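Local coordinates for capsular polysaccharide biosynthesis protein (Burkholderia pseudomallei, PDB 4BQN), which binds coenzyme A and probably acts as an acetyltransferase in the biosynthesis of capsular polysaccharide, at residues 139-142 with 143-146; 151-154 with 155-159; 203-206 with 207-210. The protein carries 1 engineered substitution. All coordinates share one frame; numbering follows the deposited sequence.

Overall arrangement
All three contacts are local, each linking residues three to five positions apart through helical backbone bonds. Interaction 1 joins helix 135-140 to helix 142-151; interaction 2 opens the next helix, 153-167. Both are partly buried: L142 and I145, then I153 and I156, turn inward, while acids lie nearer solvent. Waters link acids to carbonyls of the preceding helix in interaction 1 and bridge carboxylate pairs in interaction 2. Interaction 3, in helix 204-217, lies closest to the chain centre (centres about 12 Å apart), has no exposed residue among those that touch, and sets an arginine plane on alanines. W159 of interaction 2 lines the coenzyme A pocket; interaction 1 lies away from it.

Interaction 1: 139-142 with 143-146; sequences LRHL and EEIG
The imidazole of H141 meets the carboxylate of E144 obliquely, the two planes 34° apart and CD2 of H141 3.8 Å from CD of E144. Water 3 sits over one ring face, 3.5 Å above its centre, and F310 of helix 300-310 also meets the ring. ND1 of H141 is turned back to the carbonyl of T137, which helps to set the ring's rotation. In the conformer given, E144 bends at chi2 (88°), folding the carboxylate back until OE1 lies 3.2 Å from CA of H141. Waters 2 and 3 can then link its two oxygens to O of R140, though each has more acceptors in reach than protons. E143, likewise in one of two conformers, bends in the same manner: its OE1 accepts from water 1, while OE2 forms a salt bridge with R256. On the buried side, CG1 of I145 packs 3.4 Å from O of H141, and L142 faces Y269 and L273. The backbone bond from N of I145 to O of H141 (3.1 Å) is nearly straight at 172°, and N of G146 bonds to O of L142 at 2.9 Å. H141 is thus the N-cap residue of helix 142-151, at its junction with helix 135-140.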
ATOM      1  N   LEU A 139     -12.247  23.597  -3.263  1.00 15.69           N
ATOM      2  CA  LEU A 139     -13.460  22.845  -2.963  1.00 16.30           C
ATOM      3  C   LEU A 139     -14.556  23.052  -4.017  1.00 18.89           C
ATOM      4  O   LEU A 139     -15.324  22.127  -4.299  1.00 21.07           O
ATOM      5  CB  LEU A 139     -13.965  23.138  -1.544  1.00 19.19           C
ATOM      6  CG  LEU A 139     -13.405  22.232  -0.424  1.00 20.32           C
ATOM      7  CD1 LEU A 139     -13.982  20.828  -0.525  1.00 24.23           C
ATOM      8  CD2 LEU A 139     -11.878  22.169  -0.372  1.00 21.12           C
ATOM      9  N   ARG A 140     -14.589  24.231  -4.639  1.00 17.74           N
ATOM     10  CA  ARG A 140     -15.554  24.484  -5.710  0.60 17.77           C
ATOM     11  C   ARG A 140     -15.181  23.786  -7.020  1.00 19.88           C
ATOM     12  O   ARG A 140     -16.028  23.656  -7.894  1.00 24.42           O
ATOM     13  CB  ARG A 140     -15.743  25.985  -5.940  0.60 19.97           C
ATOM     14  CG  ARG A 140     -16.534  26.668  -4.832  0.60 25.71           C
ATOM     15  CD  ARG A 140     -16.825  28.130  -5.144  0.60 32.12           C
ATOM     16  NE  ARG A 140     -15.624  28.968  -5.120  0.60 43.35           N
ATOM     17  CZ  ARG A 140     -15.225  29.704  -4.083  0.60 32.14           C
ATOM     18  NH1 ARG A 140     -15.926  29.719  -2.956  0.60 39.12           N
ATOM     19  NH2 ARG A 140     -14.119  30.429  -4.174  0.60 38.12           N
ATOM     20  N   HIS A 141     -13.931  23.318  -7.142  1.00 16.41           N
ATOM     21  CA  HIS A 141     -13.425  22.721  -8.391  1.00 16.02           C
ATOM     22  C   HIS A 141     -13.171  21.211  -8.325  1.00 13.86           C
ATOM     23  O   HIS A 141     -12.459  20.650  -9.170  1.00 14.55           O
ATOM     24  CB  HIS A 141     -12.145  23.439  -8.831  1.00 18.73           C
ATOM     25  CG  HIS A 141     -12.377  24.794  -9.429  1.00 21.35           C
ATOM     26  ND1 HIS A 141     -12.619  25.918  -8.669  1.00 23.93           N
ATOM     27  CD2 HIS A 141     -12.392  25.204 -10.719  1.00 26.35           C
ATOM     28  CE1 HIS A 141     -12.777  26.961  -9.463  1.00 37.31           C
ATOM     29  NE2 HIS A 141     -12.645  26.555 -10.713  1.00 32.97           N
ATOM     30  N   LEU A 142     -13.774  20.532  -7.353  1.00 13.74           N
ATOM     31  CA  LEU A 142     -13.519  19.090  -7.230  1.00 13.05           C
ATOM     32  C   LEU A 142     -13.941  18.330  -8.474  1.00 14.56           C
ATOM     33  O   LEU A 142     -13.275  17.374  -8.875  1.00 13.63           O
ATOM     34  CB  LEU A 142     -14.210  18.475  -6.026  1.00 13.69           C
ATOM     35  CG  LEU A 142     -13.814  19.002  -4.652  1.00 15.61           C
ATOM     36  CD1 LEU A 142     -14.589  18.226  -3.602  1.00 16.09           C
ATOM     37  CD2 LEU A 142     -12.321  18.877  -4.387  1.00 16.36           C
ATOM     38  N   GLU A 143     -15.041  18.755  -9.091  1.00 13.28           N
ATOM     39  CA  GLU A 143     -15.533  18.086 -10.298  0.70 14.23           C
ATOM     40  C   GLU A 143     -14.601  18.265 -11.482  1.00 13.04           C
ATOM     41  O   GLU A 143     -14.401  17.330 -12.253  1.00 14.41           O
ATOM     42  CB  GLU A 143     -16.930  18.585 -10.669  0.70 15.88           C
ATOM     43  CG  GLU A 143     -18.036  18.028  -9.787  0.70 18.13           C
ATOM     44  CD  GLU A 143     -18.208  18.757  -8.462  0.70 20.02           C
ATOM     45  OE1 GLU A 143     -17.533  19.784  -8.215  0.70 18.07           O
ATOM     46  OE2 GLU A 143     -19.049  18.295  -7.666  0.70 26.49           O
ATOM     47  N   GLU A 144     -14.048  19.467 -11.653  1.00 13.33           N
ATOM     48  CA  GLU A 144     -13.100  19.725 -12.743  0.70 13.26           C
ATOM     49  C   GLU A 144     -11.859  18.848 -12.574  1.00 13.09           C
ATOM     50  O   GLU A 144     -11.340  18.278 -13.548  1.00 13.91           O
ATOM     51  CB  GLU A 144     -12.696  21.203 -12.796  0.70 15.67           C
ATOM     52  CG  GLU A 144     -13.775  22.135 -13.332  0.70 17.15           C
ATOM     53  CD  GLU A 144     -14.737  22.662 -12.275  0.70 18.05           C
ATOM     54  OE1 GLU A 144     -14.849  22.094 -11.167  0.70 16.60           O
ATOM     55  OE2 GLU A 144     -15.419  23.662 -12.578  0.70 24.43           O
ATOM     56  N   ILE A 145     -11.374  18.748 -11.339  1.00 13.05           N
ATOM     57  CA  ILE A 145     -10.258  17.860 -11.030  1.00 11.90           C
ATOM     58  C   ILE A 145     -10.606  16.403 -11.360  1.00 11.45           C
ATOM     59  O   ILE A 145      -9.848  15.714 -12.055  1.00 11.25           O
ATOM     60  CB  ILE A 145      -9.854  17.955  -9.549  1.00 12.32           C
ATOM     61  CG1 ILE A 145      -9.277  19.344  -9.251  1.00 14.29           C
ATOM     62  CG2 ILE A 145      -8.865  16.836  -9.192  1.00 12.38           C
ATOM     63  CD1 ILE A 145      -9.198  19.673  -7.781  1.00 13.94           C
ATOM     64  N   GLY A 146     -11.756  15.939 -10.874  1.00 11.74           N
ATOM     65  CA  GLY A 146     -12.199  14.565 -11.135  1.00 12.02           C
ATOM     66  C   GLY A 146     -12.394  14.279 -12.621  1.00 10.41           C
ATOM     67  O   GLY A 146     -12.086  13.181 -13.093  1.00 11.73           O
TER
HETATM   68  O   HOH W   1     -17.136  21.073  -5.738  0.50 25.63           O
HETATM   69  O   HOH W   2     -17.511  22.242  -9.935  0.70 26.05           O
HETATM   70  O   HOH W   3     -16.030  25.257 -10.338  1.00 41.45           O

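Interaction 2: 151-154 with 155-159; sequences IDID and EIESW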
ATOM      1  N   ILE A 151     -10.511  11.627 -17.645  1.00 11.97           N
ATOM      2  CA  ILE A 151      -9.929  11.653 -18.983  1.00 12.09           C
ATOM      3  C   ILE A 151      -8.595  10.897 -19.008  1.00 12.99           C
ATOM      4  O   ILE A 151      -8.277  10.211 -19.996  1.00 13.88           O
ATOM      5  CB  ILE A 151      -9.769  13.106 -19.486  1.00 12.53           C
ATOM      6  CG1 ILE A 151     -11.159  13.696 -19.783  1.00 13.74           C
ATOM      7  CG2 ILE A 151      -8.866  13.194 -20.711  1.00 15.55           C
ATOM      8  CD1 ILE A 151     -11.202  15.209 -19.873  1.00 15.70           C
ATOM      9  N   ASP A 152      -7.853  10.967 -17.902  1.00 11.99           N
ATOM     10  CA  ASP A 152      -6.524  10.366 -17.825  1.00 11.96           C
ATOM     11  C   ASP A 152      -6.487   8.981 -17.184  1.00 12.02           C
ATOM     12  O   ASP A 152      -5.398   8.496 -16.876  1.00 12.32           O
ATOM     13  CB  ASP A 152      -5.582  11.306 -17.063  1.00 12.75           C
ATOM     14  CG  ASP A 152      -5.284  12.579 -17.831  1.00 13.95           C
ATOM     15  OD1 ASP A 152      -5.504  12.599 -19.067  1.00 16.74           O
ATOM     16  OD2 ASP A 152      -4.832  13.566 -17.202  1.00 15.75           O
ATOM     17  N   ILE A 153      -7.636   8.329 -16.985  1.00 11.76           N
ATOM     18  CA  ILE A 153      -7.651   7.086 -16.205  1.00 12.24           C
ATOM     19  C   ILE A 153      -6.754   5.990 -16.788  1.00 12.13           C
ATOM     20  O   ILE A 153      -6.059   5.298 -16.032  1.00 12.47           O
ATOM     21  CB  ILE A 153      -9.087   6.593 -15.932  1.00 12.56           C
ATOM     22  CG1 ILE A 153      -9.058   5.505 -14.859  1.00 12.47           C
ATOM     23  CG2 ILE A 153      -9.771   6.132 -17.229  1.00 14.83           C
ATOM     24  CD1 ILE A 153     -10.420   5.127 -14.334  1.00 14.19           C
ATOM     25  N   ASP A 154      -6.715   5.851 -18.115  1.00 13.03           N
ATOM     26  CA  ASP A 154      -5.885   4.804 -18.703  1.00 14.14           C
ATOM     27  C   ASP A 154      -4.401   5.085 -18.491  1.00 13.56           C
ATOM     28  O   ASP A 154      -3.615   4.169 -18.244  1.00 14.15           O
ATOM     29  CB  ASP A 154      -6.172   4.635 -20.193  1.00 15.98           C
ATOM     30  CG  ASP A 154      -7.543   4.060 -20.468  1.00 19.49           C
ATOM     31  OD1 ASP A 154      -8.092   3.364 -19.598  1.00 27.29           O
ATOM     32  OD2 ASP A 154      -8.057   4.276 -21.587  1.00 26.78           O
ATOM     33  N   GLU A 155      -4.016   6.350 -18.599  1.00 12.67           N
ATOM     34  CA  GLU A 155      -2.623   6.750 -18.376  1.00 12.77           C
ATOM     35  C   GLU A 155      -2.235   6.449 -16.924  1.00 11.72           C
ATOM     36  O   GLU A 155      -1.144   5.944 -16.648  1.00 13.01           O
ATOM     37  CB  GLU A 155      -2.430   8.233 -18.677  1.00 15.53           C
ATOM     38  CG  GLU A 155      -1.030   8.760 -18.372  1.00 17.08           C
ATOM     39  CD  GLU A 155      -0.864  10.236 -18.667  1.00 19.96           C
ATOM     40  OE1 GLU A 155      -1.836  10.883 -19.113  1.00 24.24           O
ATOM     41  OE2 GLU A 155       0.255  10.745 -18.462  1.00 24.52           O
ATOM     42  N   ILE A 156      -3.122   6.797 -15.993  1.00 12.04           N
ATOM     43  CA  ILE A 156      -2.877   6.539 -14.574  1.00 11.21           C
ATOM     44  C   ILE A 156      -2.676   5.049 -14.343  1.00 10.98           C
ATOM     45  O   ILE A 156      -1.696   4.650 -13.720  1.00 11.18           O
ATOM     46  CB  ILE A 156      -4.021   7.086 -13.708  1.00 10.89           C
ATOM     47  CG1 ILE A 156      -4.038   8.624 -13.764  1.00 12.03           C
ATOM     48  CG2 ILE A 156      -3.873   6.609 -12.267  1.00 13.61           C
ATOM     49  CD1 ILE A 156      -5.358   9.243 -13.321  1.00 13.22           C
ATOM     50  N   GLU A 157      -3.602   4.226 -14.850  1.00 11.05           N
ATOM     51  CA  GLU A 157      -3.534   2.781 -14.629  1.00 12.24           C
ATOM     52  C   GLU A 157      -2.289   2.174 -15.258  1.00 12.29           C
ATOM     53  O   GLU A 157      -1.655   1.306 -14.652  1.00 12.37           O
ATOM     54  CB  GLU A 157      -4.768   2.076 -15.134  1.00 13.99           C
ATOM     55  CG  GLU A 157      -5.959   2.375 -14.255  1.00 14.86           C
ATOM     56  CD  GLU A 157      -7.210   1.639 -14.652  1.00 17.05           C
ATOM     57  OE1 GLU A 157      -7.193   0.914 -15.673  1.00 20.99           O
ATOM     58  OE2 GLU A 157      -8.226   1.801 -13.946  1.00 19.72           O
ATOM     59  N   SER A 158      -1.934   2.625 -16.462  0.55 12.87           N
ATOM     60  CA  SER A 158      -0.726   2.120 -17.138  0.55 14.30           C
ATOM     61  C   SER A 158       0.518   2.376 -16.286  0.55 13.14           C
ATOM     62  O   SER A 158       1.364   1.493 -16.142  0.55 13.71           O
ATOM     63  CB  SER A 158      -0.561   2.728 -18.537  0.55 18.70           C
ATOM     64  OG  SER A 158       0.577   2.188 -19.192  0.55 20.34           O
ATOM     65  N   TRP A 159       0.611   3.571 -15.704  1.00 12.27           N
ATOM     66  CA  TRP A 159       1.736   3.915 -14.858  1.00 12.32           C
ATOM     67  C   TRP A 159       1.728   3.055 -13.590  1.00 10.87           C
ATOM     68  O   TRP A 159       2.777   2.548 -13.172  1.00 12.56           O
ATOM     69  CB  TRP A 159       1.724   5.404 -14.525  1.00 13.32           C
ATOM     70  CG  TRP A 159       2.825   5.826 -13.639  1.00 13.94           C
ATOM     71  CD1 TRP A 159       4.093   6.192 -14.010  1.00 17.90           C
ATOM     72  CD2 TRP A 159       2.763   5.967 -12.210  1.00 13.30           C
ATOM     73  NE1 TRP A 159       4.829   6.527 -12.893  1.00 19.11           N
ATOM     74  CE2 TRP A 159       4.034   6.407 -11.779  1.00 18.23           C
ATOM     75  CE3 TRP A 159       1.754   5.765 -11.259  1.00 15.46           C
ATOM     76  CZ2 TRP A 159       4.329   6.650 -10.425  1.00 20.00           C
ATOM     77  CZ3 TRP A 159       2.045   6.010  -9.909  1.00 20.11           C
ATOM     78  CH2 TRP A 159       3.327   6.440  -9.509  1.00 22.07           C
TER
HETATM   79  O   HOH W   4      -4.214  10.665 -20.542  1.00 19.92           O
HETATM   80  O   HOH W   5      -2.200  13.661 -17.978  1.00 21.30           O
HETATM   81  O   HOH W   6      -6.367   0.992 -18.276  1.00 31.66           O
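D152 and E155 run side by side in the same direction, but their carboxylate planes are 61° apart, with OD1 of D152 4.0 Å from OE1 of E155. Water 4 donates to both of these oxygens; water 5 joins OE1 of E155 to OD2 of D152, the latter bond weak. D152 holds the N-cap position without a capping bond from its side chain, but its carbonyl O receives N of I156 at 3.0 Å and has CG1 of I156 3.4 Å away. I153 comes next, its O bonded to N of E157 at 2.9 Å and its CG1 lying alongside OE2 of E157 at 3.9 Å. That aliphatic flank is reached because E157 is extended beyond CG. D154 follows: its O takes N of S158, and water 6 connects its OD1 to OE1 of E157, the bond to OE1 being 2.7 Å. Around these acids stand arginines: R191 forms salt bridges with both D154 and E157, R300 with E155. W159, one turn on, touches coenzyme A and meets W301 edge-to-face. Such an acidic first turn is probably eased by the shared waters and arginines, and negative charge near a helix N-terminus would also suit the helix dipole.

Interaction 3: 203-206 with 207-210; sequences TAAL and MREI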
ATOM      1  N   THR A 203      -7.527  -3.971   0.436  1.00  9.63           N
ATOM      2  CA  THR A 203      -8.757  -4.412   1.070  1.00 10.90           C
ATOM      3  C   THR A 203      -8.710  -5.931   1.268  1.00 10.66           C
ATOM      4  O   THR A 203      -7.845  -6.632   0.732  1.00 11.45           O
ATOM      5  CB  THR A 203      -9.982  -4.099   0.202  1.00 11.51           C
ATOM      6  OG1 THR A 203      -9.876  -4.840  -1.021  1.00 11.14           O
ATOM      7  CG2 THR A 203     -10.088  -2.588  -0.112  1.00 12.50           C
ATOM      8  N   ALA A 204      -9.681  -6.449   2.013  1.00 11.63           N
ATOM      9  CA  ALA A 204      -9.813  -7.889   2.230  1.00 11.65           C
ATOM     10  C   ALA A 204      -9.703  -8.724   0.963  1.00 10.80           C
ATOM     11  O   ALA A 204      -9.029  -9.758   0.956  1.00 12.69           O
ATOM     12  CB  ALA A 204     -11.129  -8.202   2.914  1.00 12.91           C
ATOM     13  N   ALA A 205     -10.400  -8.303  -0.091  1.00 12.32           N
ATOM     14  CA  ALA A 205     -10.423  -9.094  -1.328  1.00 12.25           C
ATOM     15  C   ALA A 205      -9.005  -9.254  -1.876  1.00 11.41           C
ATOM     16  O   ALA A 205      -8.604 -10.340  -2.314  1.00 11.76           O
ATOM     17  CB  ALA A 205     -11.319  -8.427  -2.357  1.00 14.92           C
ATOM     18  N   LEU A 206      -8.232  -8.175  -1.861  1.00 10.57           N
ATOM     19  CA  LEU A 206      -6.859  -8.245  -2.351  1.00 10.20           C
ATOM     20  C   LEU A 206      -5.937  -9.036  -1.403  1.00 10.32           C
ATOM     21  O   LEU A 206      -5.080  -9.796  -1.870  1.00 10.98           O
ATOM     22  CB  LEU A 206      -6.295  -6.862  -2.674  1.00 10.51           C
ATOM     23  CG  LEU A 206      -4.917  -6.882  -3.355  1.00 10.57           C
ATOM     24  CD1 LEU A 206      -4.938  -7.712  -4.635  1.00 12.63           C
ATOM     25  CD2 LEU A 206      -4.452  -5.466  -3.621  1.00 12.50           C
ATOM     26  N   MET A 207      -6.119  -8.876  -0.088  1.00 10.31           N
ATOM     27  CA  MET A 207      -5.353  -9.674   0.857  1.00 10.81           C
ATOM     28  C   MET A 207      -5.629 -11.165   0.680  1.00 11.11           C
ATOM     29  O   MET A 207      -4.699 -11.971   0.775  1.00 11.67           O
ATOM     30  CB  MET A 207      -5.651  -9.243   2.302  1.00 12.18           C
ATOM     31  CG  MET A 207      -5.083  -7.870   2.674  1.00 11.97           C
ATOM     32  SD  MET A 207      -3.324  -7.627   2.349  1.00 12.45           S
ATOM     33  CE  MET A 207      -2.618  -9.006   3.257  1.00 15.57           C
ATOM     34  N   ARG A 208      -6.891 -11.540   0.455  1.00 10.96           N
ATOM     35  CA  ARG A 208      -7.202 -12.947   0.184  1.00 12.37           C
ATOM     36  C   ARG A 208      -6.483 -13.410  -1.074  1.00 11.04           C
ATOM     37  O   ARG A 208      -5.945 -14.520  -1.121  1.00 12.04           O
ATOM     38  CB  ARG A 208      -8.695 -13.175   0.042  1.00 11.71           C
ATOM     39  CG  ARG A 208      -9.453 -13.032   1.352  1.00 13.67           C
ATOM     40  CD  ARG A 208     -10.868 -13.558   1.210  1.00 13.78           C
ATOM     41  NE  ARG A 208     -11.673 -12.835   0.229  1.00 13.59           N
ATOM     42  CZ  ARG A 208     -12.460 -11.793   0.505  1.00 14.76           C
ATOM     43  NH1 ARG A 208     -12.510 -11.280   1.738  1.00 15.92           N
ATOM     44  NH2 ARG A 208     -13.175 -11.230  -0.463  1.00 15.81           N
ATOM     45  N   GLU A 209      -6.489 -12.573  -2.110  1.00 10.78           N
ATOM     46  CA  GLU A 209      -5.883 -12.975  -3.374  1.00 11.69           C
ATOM     47  C   GLU A 209      -4.380 -13.227  -3.225  1.00 10.74           C
ATOM     48  O   GLU A 209      -3.870 -14.257  -3.689  1.00 11.51           O
ATOM     49  CB  GLU A 209      -6.155 -11.957  -4.493  1.00 11.48           C
ATOM     50  CG  GLU A 209      -5.980 -12.562  -5.876  1.00 11.43           C
ATOM     51  CD  GLU A 209      -7.006 -13.645  -6.184  1.00 12.80           C
ATOM     52  OE1 GLU A 209      -8.165 -13.552  -5.710  1.00 13.58           O
ATOM     53  OE2 GLU A 209      -6.660 -14.613  -6.894  1.00 14.86           O
ATOM     54  N   ILE A 210      -3.662 -12.309  -2.576  1.00 10.64           N
ATOM     55  CA  ILE A 210      -2.213 -12.495  -2.408  1.00 11.47           C
ATOM     56  C   ILE A 210      -1.912 -13.692  -1.500  1.00 11.18           C
ATOM     57  O   ILE A 210      -0.982 -14.453  -1.775  1.00 11.66           O
ATOM     58  CB  ILE A 210      -1.485 -11.194  -1.957  1.00 12.55           C
ATOM     59  CG1 ILE A 210       0.031 -11.325  -2.054  1.00 16.35           C
ATOM     60  CG2 ILE A 210      -1.880 -10.777  -0.558  1.00 13.55           C
ATOM     61  CD1 ILE A 210       0.526 -11.435  -3.465  1.00 19.37           C
TER
HETATM   62  O   HOH W   7      -9.799 -12.196  -3.969  1.00 14.48           O
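The guanidinium of R208 lies over the first turn of its own helix, one face toward the backbone of A204 and A205, with CA of A205 3.6 Å above the plane, offset toward its rim. NH1 of R208 approaches CB of A204 at 3.6 Å, and NH2 of R208 is 3.9 Å from CB of A205. The bend at chi3 (-62°) turns the group back along the helix, and CG of R208 packs 3.3 Å from O of A204. That same oxygen accepts N of R208 at 2.8 Å. Beside it, O of A205 has two donors: N of E209, along a less straight line (150°), and water 7, which bridges to OE1 of E209, while OE2 of E209 forms a salt bridge with R213. This is the opening of helix 204-217, which follows strand 201-202; T203 is its N-cap residue, and its O receives N of M207 at 2.9 Å. Farther out, M207, bent at chi2 and chi3, sends its end to A18, L19 and M22 of helix 15-24. L206 packs on F185 and I186 of helix 183-189. OG1 of T203 bonds to O of R194, ahead of strand 201-202.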